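Local structure of putative DNA ligase-like protein (Mycobacterium tuberculosis H37Rv, 2R9L) at residues E[12-17]-E[28-33]; E[78-83]-E[95-100]; E[171-176]-E[255-260]. The protein probably works with Ku in non-homologous end joining, recognising, processing and resealing DNA double-strand breaks, here represented by its N-terminal primase-polymerase domain. All blocks are in the same frame, centred on the assembly; numbering follows the deposited sequence.

Interaction 1 of 3, residues E[12-17]-E[28-33]; sequences VTLTNA and TKSDIF. With nucleotides of chain A.
Lys29, in the first turn of helix 29-47, ties the loop 12-17 and a DNA phosphate together with one ammonium group. Its NZ donates to Thr15 O at 3.0 Å and to OP1 of nucleotide DG1 of chain A at 2.8 Å; the carbonyl is met from above its plane, 36° out. A bend at chi3 (68°) turns the end of the chain toward both acceptors, and Gln107 OE1 is a further partner of the ammonium group. Behind this polar end, Leu14 runs past Lys29 in the opposite sense; its CD2 lies 3.9 Å from Ser30 CA and also packs obliquely on Phe33. Ser30 N donates to Ala17 O (2.9 Å), which ties Ala17 to the first turn of the helix. Thr28 and Asp31 close that helix start reciprocally as a capping box: Asp31 N to Thr28 OG1 is 3.1 Å, and Thr28 N to Asp31 OD2 is 2.8 Å. Asn16 reaches the same phosphate oxygen as Lys29, its ND2 standing 3.0 Å from OP1 of DG1 of chain A in a nearly straight bond (173° at the hydrogen). Lys29 and Asn16 together thus grip a DNA 5'-phosphate oxygen, consistent with the DNA-binding role inferred for residues 16-19.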
loop_
_atom_site.group_PDB
_atom_site.type_symbol
_atom_site.label_atom_id
_atom_site.label_comp_id
_atom_site.label_asym_id
_atom_site.label_seq_id
_atom_site.Cartn_x
_atom_site.Cartn_y
_atom_site.Cartn_z
ATOM N N VAL E 12 1.135 -19.270 15.183
ATOM C CA VAL E 12 0.343 -19.475 13.957
ATOM C C VAL E 12 0.768 -20.755 13.241
ATOM O O VAL E 12 1.940 -20.911 12.901
ATOM C CB VAL E 12 0.456 -18.280 12.988
ATOM C CG1 VAL E 12 -0.203 -18.599 11.627
ATOM C CG2 VAL E 12 -0.159 -17.032 13.603
ATOM N N THR E 13 -0.176 -21.670 13.025
ATOM C CA THR E 13 0.107 -22.905 12.288
ATOM C C THR E 13 -0.302 -22.792 10.823
ATOM O O THR E 13 -1.445 -22.454 10.514
ATOM C CB THR E 13 -0.612 -24.114 12.895
ATOM O OG1 THR E 13 -0.050 -24.413 14.177
ATOM C CG2 THR E 13 -0.458 -25.334 11.989
ATOM N N LEU E 14 0.636 -23.072 9.926
ATOM C CA LEU E 14 0.340 -23.078 8.502
ATOM C C LEU E 14 -0.346 -24.377 8.104
ATOM O O LEU E 14 0.143 -25.453 8.412
ATOM C CB LEU E 14 1.620 -22.911 7.689
ATOM C CG LEU E 14 1.453 -22.899 6.175
ATOM C CD1 LEU E 14 0.580 -21.714 5.742
ATOM C CD2 LEU E 14 2.817 -22.840 5.511
ATOM N N THR E 15 -1.486 -24.264 7.432
ATOM C CA THR E 15 -2.178 -25.418 6.880
ATOM C C THR E 15 -2.110 -25.323 5.368
ATOM O O THR E 15 -1.915 -24.233 4.823
ATOM C CB THR E 15 -3.656 -25.445 7.304
ATOM O OG1 THR E 15 -4.354 -24.357 6.678
ATOM C CG2 THR E 15 -3.783 -25.331 8.824
ATOM N N ASN E 16 -2.283 -26.453 4.691
ATOM C CA ASN E 16 -2.242 -26.503 3.233
ATOM C C ASN E 16 -1.004 -25.810 2.664
ATOM O O ASN E 16 -1.104 -24.963 1.772
ATOM C CB ASN E 16 -3.511 -25.876 2.650
ATOM C CG ASN E 16 -4.769 -26.566 3.126
ATOM O OD1 ASN E 16 -4.868 -27.786 3.073
ATOM N ND2 ASN E 16 -5.736 -25.788 3.587
ATOM N N ALA E 17 0.162 -26.165 3.195
ATOM C CA ALA E 17 1.417 -25.524 2.807
ATOM C C ALA E 17 1.669 -25.610 1.298
ATOM O O ALA E 17 2.109 -24.651 0.667
ATOM C CB ALA E 17 2.581 -26.144 3.578
ATOM N N THR E 28 2.908 -21.425 -3.791
ATOM C CA THR E 28 2.111 -22.075 -2.763
ATOM C C THR E 28 1.879 -21.212 -1.527
ATOM O O THR E 28 2.418 -20.107 -1.410
ATOM C CB THR E 28 2.793 -23.358 -2.286
ATOM O OG1 THR E 28 4.040 -23.013 -1.667
ATOM C CG2 THR E 28 3.046 -24.313 -3.456
ATOM N N LYS E 29 1.089 -21.737 -0.593
ATOM C CA LYS E 29 0.866 -21.066 0.684
ATOM C C LYS E 29 2.179 -20.939 1.458
ATOM O O LYS E 29 2.441 -19.906 2.079
ATOM C CB LYS E 29 -0.178 -21.804 1.515
ATOM C CG LYS E 29 -1.606 -21.638 1.023
ATOM C CD LYS E 29 -2.622 -22.026 2.098
ATOM C CE LYS E 29 -2.591 -21.044 3.265
ATOM N NZ LYS E 29 -3.280 -21.565 4.488
ATOM N N SER E 30 3.011 -21.978 1.391
ATOM C CA SER E 30 4.319 -21.955 2.045
ATOM C C SER E 30 5.250 -20.908 1.429
ATOM O O SER E 30 5.989 -20.236 2.150
ATOM C CB SER E 30 4.971 -23.337 2.016
ATOM O OG SER E 30 6.194 -23.339 2.736
ATOM N N ASP E 31 5.212 -20.761 0.103
ATOM C CA ASP E 31 5.934 -19.675 -0.548
ATOM C C ASP E 31 5.484 -18.337 0.028
ATOM O O ASP E 31 6.314 -17.538 0.475
ATOM C CB ASP E 31 5.701 -19.671 -2.058
ATOM C CG ASP E 31 6.275 -20.889 -2.747
ATOM O OD1 ASP E 31 7.273 -21.469 -2.261
ATOM O OD2 ASP E 31 5.719 -21.263 -3.797
ATOM N N ILE E 32 4.170 -18.100 0.009
ATOM C CA ILE E 32 3.589 -16.859 0.533
ATOM C C ILE E 32 4.025 -16.671 1.983
ATOM O O ILE E 32 4.439 -15.585 2.384
ATOM C CB ILE E 32 2.041 -16.896 0.495
ATOM C CG1 ILE E 32 1.515 -17.296 -0.889
ATOM C CG2 ILE E 32 1.445 -15.577 0.948
ATOM C CD1 ILE E 32 2.178 -16.589 -2.003
ATOM N N PHE E 33 3.938 -17.743 2.764
ATOM C CA PHE E 33 4.267 -17.696 4.183
ATOM C C PHE E 33 5.720 -17.250 4.377
ATOM O O PHE E 33 6.002 -16.368 5.194
ATOM C CB PHE E 33 4.016 -19.071 4.809
ATOM C CG PHE E 33 4.211 -19.121 6.305
ATOM C CD1 PHE E 33 3.156 -18.855 7.168
ATOM C CD2 PHE E 33 5.443 -19.473 6.847
ATOM C CE1 PHE E 33 3.331 -18.919 8.538
ATOM C CE2 PHE E 33 5.630 -19.538 8.218
ATOM C CZ PHE E 33 4.578 -19.265 9.066
ATOM O OP3 DG A 1 -7.515 -23.403 2.026
ATOM P P DG A 1 -6.634 -22.360 2.615
ATOM O OP1 DG A 1 -5.519 -22.811 3.476
ATOM O OP2 DG A 1 -6.071 -21.539 1.525
ATOM O "O5'" DG A 1 -7.550 -21.360 3.446
ATOM C "C5'" DG A 1 -6.977 -20.229 4.076
ATOM C "C4'" DG A 1 -7.553 -20.060 5.470
ATOM O "O4'" DG A 1 -8.861 -19.440 5.388
ATOM C "C3'" DG A 1 -7.777 -21.338 6.278
ATOM O "O3'" DG A 1 -7.520 -20.954 7.625
ATOM C "C2'" DG A 1 -9.240 -21.705 5.966
ATOM C "C1'" DG A 1 -9.892 -20.330 5.801
ATOM N N9 DG A 1 -10.918 -20.142 4.772
ATOM C C8 DG A 1 -11.053 -20.819 3.582
ATOM N N7 DG A 1 -12.056 -20.396 2.859
ATOM C C5 DG A 1 -12.617 -19.364 3.604
ATOM C C6 DG A 1 -13.728 -18.517 3.330
ATOM O O6 DG A 1 -14.475 -18.495 2.343
ATOM N N1 DG A 1 -13.965 -17.612 4.352
ATOM C C2 DG A 1 -13.226 -17.516 5.497
ATOM N N2 DG A 1 -13.621 -16.564 6.352
ATOM N N3 DG A 1 -12.179 -18.291 5.771
ATOM C C4 DG A 1 -11.929 -19.195 4.784
#

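Interaction 2 of 3, residues E[78-83]-E[95-100]; sequences WLSRAT and IIDSAT
Ser80 binds the segment 95-100 twice, through its backbone and its hydroxyl, and these bonds form the close part of the contact. Ile95 N donates to Ser80 O at 2.7 Å, with 167° at the hydrogen. On the side-chain side, Ser80 OG donates to Asp97 OD2 (2.8 Å), meeting the carboxylate on its syn side but 33° out of its plane. Asp97 can turn back to this hydroxyl because its CG sits between the backbone N and the carbonyl carbon (chi1 52°). Ile95 lies along the backbone of the opposing strand: its extended CG1 branch brings CD1 to 3.9 Å from Ala82 CB. Leu79 and Ile96 lie side by side, joined through their CD2 and CD1 methyls at 4.1 Å. Trp78 crosses Thr100 at about a right angle, and the threonine CG2 approaches the indole obliquely, 3.4 Å from CH2. The looser margin is at Arg81, whose CB is directed away from 95-100 and whose guanidinium folds back onto its own segment. Its NE (2.8 Å) and NH2 (3.1 Å) both reach Leu79 O side-on, from one face of the carbonyl plane. Strands 80-86 and 89-95 form a two-stranded antiparallel sheet, Phe120 of strand 118-122 packs on Ala82 and Ile95, and helix 99-107 covers Leu79 through Trp104 and Ile96 through Leu102 and Ile105.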
loop_
_atom_site.group_PDB
_atom_site.type_symbol
_atom_site.label_atom_id
_atom_site.label_comp_id
_atom_site.label_asym_id
_atom_site.label_seq_id
_atom_site.Cartn_x
_atom_site.Cartn_y
_atom_site.Cartn_z
ATOM N N TRP E 78 -4.046 -12.391 20.549
ATOM C CA TRP E 78 -2.869 -11.535 20.689
ATOM C C TRP E 78 -2.760 -10.452 19.615
ATOM O O TRP E 78 -2.041 -9.467 19.798
ATOM C CB TRP E 78 -1.588 -12.371 20.736
ATOM C CG TRP E 78 -1.526 -13.457 19.708
ATOM C CD1 TRP E 78 -1.785 -14.781 19.902
ATOM C CD2 TRP E 78 -1.175 -13.313 18.322
ATOM N NE1 TRP E 78 -1.620 -15.472 18.727
ATOM C CE2 TRP E 78 -1.247 -14.597 17.741
ATOM C CE3 TRP E 78 -0.807 -12.228 17.521
ATOM C CZ2 TRP E 78 -0.966 -14.826 16.396
ATOM C CZ3 TRP E 78 -0.533 -12.453 16.170
ATOM C CH2 TRP E 78 -0.615 -13.742 15.625
ATOM N N LEU E 79 -3.454 -10.633 18.492
ATOM C CA LEU E 79 -3.507 -9.590 17.470
ATOM C C LEU E 79 -3.979 -8.288 18.106
ATOM O O LEU E 79 -5.014 -8.264 18.767
ATOM C CB LEU E 79 -4.477 -9.974 16.353
ATOM C CG LEU E 79 -4.048 -10.951 15.265
ATOM C CD1 LEU E 79 -5.251 -11.339 14.417
ATOM C CD2 LEU E 79 -2.968 -10.320 14.392
ATOM N N SER E 80 -3.222 -7.212 17.921
ATOM C CA SER E 80 -3.689 -5.898 18.348
ATOM C C SER E 80 -4.761 -5.388 17.389
ATOM O O SER E 80 -4.746 -5.700 16.200
ATOM C CB SER E 80 -2.538 -4.898 18.500
ATOM O OG SER E 80 -1.480 -5.172 17.613
ATOM N N ARG E 81 -5.711 -4.630 17.916
ATOM C CA ARG E 81 -6.840 -4.182 17.124
ATOM C C ARG E 81 -7.361 -2.833 17.617
ATOM O O ARG E 81 -7.019 -2.384 18.705
ATOM C CB ARG E 81 -7.950 -5.244 17.144
ATOM C CG ARG E 81 -8.822 -5.292 18.420
ATOM C CD ARG E 81 -8.188 -6.064 19.580
ATOM N NE ARG E 81 -7.660 -7.381 19.208
ATOM C CZ ARG E 81 -8.391 -8.480 19.038
ATOM N NH1 ARG E 81 -9.707 -8.439 19.178
ATOM N NH2 ARG E 81 -7.804 -9.626 18.722
ATOM N N ALA E 82 -8.176 -2.175 16.804
ATOM C CA ALA E 82 -8.803 -0.934 17.226
ATOM C C ALA E 82 -10.063 -0.750 16.415
ATOM O O ALA E 82 -10.272 -1.449 15.429
ATOM C CB ALA E 82 -7.870 0.255 17.052
ATOM N N THR E 83 -10.898 0.190 16.837
ATOM C CA THR E 83 -12.224 0.357 16.269
ATOM C C THR E 83 -12.379 1.689 15.534
ATOM O O THR E 83 -11.988 2.746 16.041
ATOM C CB THR E 83 -13.291 0.242 17.366
ATOM O OG1 THR E 83 -13.244 -1.075 17.935
ATOM C CG2 THR E 83 -14.672 0.482 16.794
ATOM N N ILE E 95 -4.634 -4.741 13.627
ATOM C CA ILE E 95 -3.471 -3.931 13.341
ATOM C C ILE E 95 -2.299 -4.893 13.317
ATOM O O ILE E 95 -2.037 -5.558 14.310
ATOM C CB ILE E 95 -3.241 -2.877 14.433
ATOM C CG1 ILE E 95 -4.445 -1.936 14.533
ATOM C CG2 ILE E 95 -1.980 -2.086 14.153
ATOM C CD1 ILE E 95 -4.412 -1.039 15.750
ATOM N N ILE E 96 -1.614 -4.985 12.178
ATOM C CA ILE E 96 -0.462 -5.867 12.042
ATOM C C ILE E 96 0.818 -5.109 12.423
ATOM O O ILE E 96 1.150 -4.082 11.817
ATOM C CB ILE E 96 -0.329 -6.407 10.593
ATOM C CG1 ILE E 96 -1.660 -7.014 10.107
ATOM C CG2 ILE E 96 0.808 -7.429 10.514
ATOM C CD1 ILE E 96 -2.212 -8.158 11.015
ATOM N N ASP E 97 1.531 -5.615 13.422
ATOM C CA ASP E 97 2.714 -4.934 13.927
ATOM C C ASP E 97 3.779 -5.910 14.425
ATOM O O ASP E 97 4.671 -5.531 15.183
ATOM C CB ASP E 97 2.335 -3.986 15.071
ATOM C CG ASP E 97 1.520 -4.672 16.138
ATOM O OD1 ASP E 97 1.455 -5.917 16.119
ATOM O OD2 ASP E 97 0.930 -3.972 16.985
ATOM N N SER E 98 3.683 -7.166 14.001
ATOM C CA SER E 98 4.719 -8.156 14.313
ATOM C C SER E 98 4.859 -9.169 13.178
ATOM O O SER E 98 3.970 -9.297 12.339
ATOM C CB SER E 98 4.408 -8.865 15.627
ATOM O OG SER E 98 3.232 -9.644 15.506
ATOM N N ALA E 99 5.985 -9.879 13.159
ATOM C CA ALA E 99 6.251 -10.888 12.146
ATOM C C ALA E 99 5.204 -11.994 12.190
ATOM O O ALA E 99 4.799 -12.524 11.151
ATOM C CB ALA E 99 7.642 -11.465 12.333
ATOM N N THR E 100 4.765 -12.338 13.398
ATOM C CA THR E 100 3.726 -13.346 13.571
ATOM C C THR E 100 2.383 -12.881 13.001
ATOM O O THR E 100 1.593 -13.688 12.533
ATOM C CB THR E 100 3.560 -13.734 15.043
ATOM O OG1 THR E 100 4.833 -14.136 15.587
ATOM C CG2 THR E 100 2.585 -14.896 15.168
#

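Interaction 3 of 3, residues E[171-176]-E[255-260]; sequences FPVTSG and AAPRTW
Pro172 lies over one face of the Trp260 indole, the pyrrolidine and the ring crossing obliquely. Its CG stands 4.0 Å from the centroid of the five-membered ring and 14° off the ring normal, a CH-pi contact, while CD comes to 3.6 Å from NE1. The indole nitrogen itself is engaged by Thr170 O, which helps fix how the ring is turned, and Arg160 adds a cation-pi contact. Further along strand 171-174, the Arg258 side chain crosses that of Thr174. Bends at chi2 (-68°) and chi3 fold the arginine back toward Thr174, so that NH1 donates to Thr174 OG1 at 2.8 Å, with the hydroxyl 8° out of the guanidinium plane, at its rim. Arg269 O also accepts from this NH1, and Glu262 forms a salt bridge with NE, giving the buried guanidinium several partners. Val173 turns the opposite way from Thr174 and sets CG1 against the backbone of Ala256 and 4.1 Å from Ala255 CB. The backbones pair antiparallel: Arg258 N donates to Pro172 O at 3.0 Å, whereas the two bonds joining Thr174 and Ala256 are weak. Ser175 and Gly176, which follow the strand, belong to the substrate-binding site inferred from related enzymes, and Arg247 NH1 bonds to Ser175 O. Strand 171-174 lies between 256-257 and 180-186 in the mixed sheet, with helix 273-283 packing on Ala256 and Arg258 and helix 149-165 on Trp260.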
loop_
_atom_site.group_PDB
_atom_site.type_symbol
_atom_site.label_atom_id
_atom_site.label_comp_id
_atom_site.label_asym_id
_atom_site.label_seq_id
_atom_site.Cartn_x
_atom_site.Cartn_y
_atom_site.Cartn_z
ATOM N N PHE E 171 8.773 8.999 -2.385
ATOM C CA PHE E 171 9.262 7.649 -2.633
ATOM C C PHE E 171 8.312 6.937 -3.587
ATOM O O PHE E 171 7.110 6.878 -3.328
ATOM C CB PHE E 171 9.343 6.877 -1.325
ATOM C CG PHE E 171 10.214 7.524 -0.291
ATOM C CD1 PHE E 171 11.557 7.211 -0.200
ATOM C CD2 PHE E 171 9.684 8.443 0.593
ATOM C CE1 PHE E 171 12.353 7.797 0.746
ATOM C CE2 PHE E 171 10.475 9.035 1.545
ATOM C CZ PHE E 171 11.812 8.709 1.629
ATOM N N PRO E 172 8.845 6.414 -4.702
ATOM C CA PRO E 172 8.043 5.669 -5.655
ATOM C C PRO E 172 7.902 4.171 -5.317
ATOM O O PRO E 172 8.857 3.529 -4.871
ATOM C CB PRO E 172 8.814 5.861 -6.966
ATOM C CG PRO E 172 10.252 6.061 -6.546
ATOM C CD PRO E 172 10.255 6.538 -5.119
ATOM N N VAL E 173 6.708 3.629 -5.539
ATOM C CA VAL E 173 6.449 2.211 -5.326
ATOM C C VAL E 173 5.580 1.674 -6.455
ATOM O O VAL E 173 4.422 2.076 -6.597
ATOM C CB VAL E 173 5.675 1.930 -3.997
ATOM C CG1 VAL E 173 5.446 0.431 -3.844
ATOM C CG2 VAL E 173 6.404 2.515 -2.752
ATOM N N THR E 174 6.115 0.755 -7.247
ATOM C CA THR E 174 5.288 0.109 -8.257
ATOM C C THR E 174 4.223 -0.731 -7.545
ATOM O O THR E 174 4.536 -1.519 -6.647
ATOM C CB THR E 174 6.127 -0.704 -9.287
ATOM O OG1 THR E 174 7.143 -1.462 -8.615
ATOM C CG2 THR E 174 6.805 0.250 -10.284
ATOM N N SER E 175 2.966 -0.535 -7.934
ATOM C CA SER E 175 1.831 -1.063 -7.182
ATOM C C SER E 175 1.696 -2.578 -7.261
ATOM O O SER E 175 0.892 -3.166 -6.539
ATOM C CB SER E 175 0.526 -0.422 -7.662
ATOM O OG SER E 175 0.117 -0.971 -8.911
ATOM N N GLY E 176 2.462 -3.200 -8.152
ATOM C CA GLY E 176 2.369 -4.636 -8.375
ATOM C C GLY E 176 1.251 -4.941 -9.346
ATOM O O GLY E 176 1.100 -6.064 -9.812
ATOM N N ALA E 255 3.712 -4.775 -4.432
ATOM C CA ALA E 255 3.890 -3.326 -4.326
ATOM C C ALA E 255 5.327 -3.063 -3.865
ATOM O O ALA E 255 5.599 -2.949 -2.659
ATOM C CB ALA E 255 2.884 -2.715 -3.354
ATOM N N ALA E 256 6.240 -2.979 -4.837
ATOM C CA ALA E 256 7.674 -2.884 -4.563
ATOM C C ALA E 256 8.196 -1.447 -4.593
ATOM O O ALA E 256 8.003 -0.736 -5.578
ATOM C CB ALA E 256 8.444 -3.741 -5.567
ATOM N N PRO E 257 8.847 -1.007 -3.508
ATOM C CA PRO E 257 9.590 0.257 -3.542
ATOM C C PRO E 257 10.673 0.247 -4.610
ATOM O O PRO E 257 11.300 -0.775 -4.852
ATOM C CB PRO E 257 10.220 0.330 -2.153
ATOM C CG PRO E 257 9.298 -0.475 -1.295
ATOM C CD PRO E 257 8.878 -1.620 -2.172
ATOM N N ARG E 258 10.878 1.389 -5.251
ATOM C CA ARG E 258 11.875 1.515 -6.295
ATOM C C ARG E 258 12.676 2.776 -6.052
ATOM O O ARG E 258 12.331 3.584 -5.191
ATOM C CB ARG E 258 11.196 1.580 -7.666
ATOM C CG ARG E 258 10.055 0.575 -7.834
ATOM C CD ARG E 258 10.566 -0.873 -7.862
ATOM N NE ARG E 258 11.281 -1.193 -9.100
ATOM C CZ ARG E 258 10.703 -1.738 -10.170
ATOM N NH1 ARG E 258 9.403 -2.013 -10.165
ATOM N NH2 ARG E 258 11.418 -2.006 -11.250
ATOM N N THR E 259 13.747 2.947 -6.811
ATOM C CA THR E 259 14.541 4.150 -6.706
ATOM C C THR E 259 14.124 5.045 -7.851
ATOM O O THR E 259 13.524 4.578 -8.825
ATOM C CB THR E 259 16.048 3.855 -6.810
ATOM O OG1 THR E 259 16.361 3.403 -8.136
ATOM C CG2 THR E 259 16.452 2.791 -5.799
ATOM N N TRP E 260 14.426 6.333 -7.742
ATOM C CA TRP E 260 14.195 7.211 -8.876
ATOM C C TRP E 260 15.069 6.795 -10.054
ATOM O O TRP E 260 14.604 6.790 -11.188
ATOM C CB TRP E 260 14.352 8.688 -8.493
ATOM C CG TRP E 260 13.207 9.123 -7.671
ATOM C CD1 TRP E 260 13.165 9.222 -6.311
ATOM C CD2 TRP E 260 11.895 9.463 -8.144
ATOM N NE1 TRP E 260 11.908 9.635 -5.905
ATOM C CE2 TRP E 260 11.112 9.788 -7.012
ATOM C CE3 TRP E 260 11.312 9.546 -9.416
ATOM C CZ2 TRP E 260 9.776 10.185 -7.114
ATOM C CZ3 TRP E 260 9.984 9.938 -9.516
ATOM C CH2 TRP E 260 9.230 10.251 -8.369
HETATM O O HOH W 1 10.595 3.871 -3.067
#

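The three contacts follow one another along the chain, each closing before the next opens. Interactions 1 and 2 are neighbours with centres 19 Å apart, and they touch where Val12 CG2 packs 3.6 Å from Trp78 CZ2. Helix 99-107 links them: it begins within interaction 2, and its Gln107 and Ala103 meet residues of interaction 1. The loop 12-17 thus packs against residues flanking the two-stranded sheet of 80-86 and 89-95. Interaction 3 lies about 26 Å from interaction 1 and 25 Å from interaction 2, between centres, across the chain's centre from the latter. It belongs to the mixed sheet, which leads into part of the inferred substrate site, consistent with the 5'-phosphate contact lying apart from this part of the site.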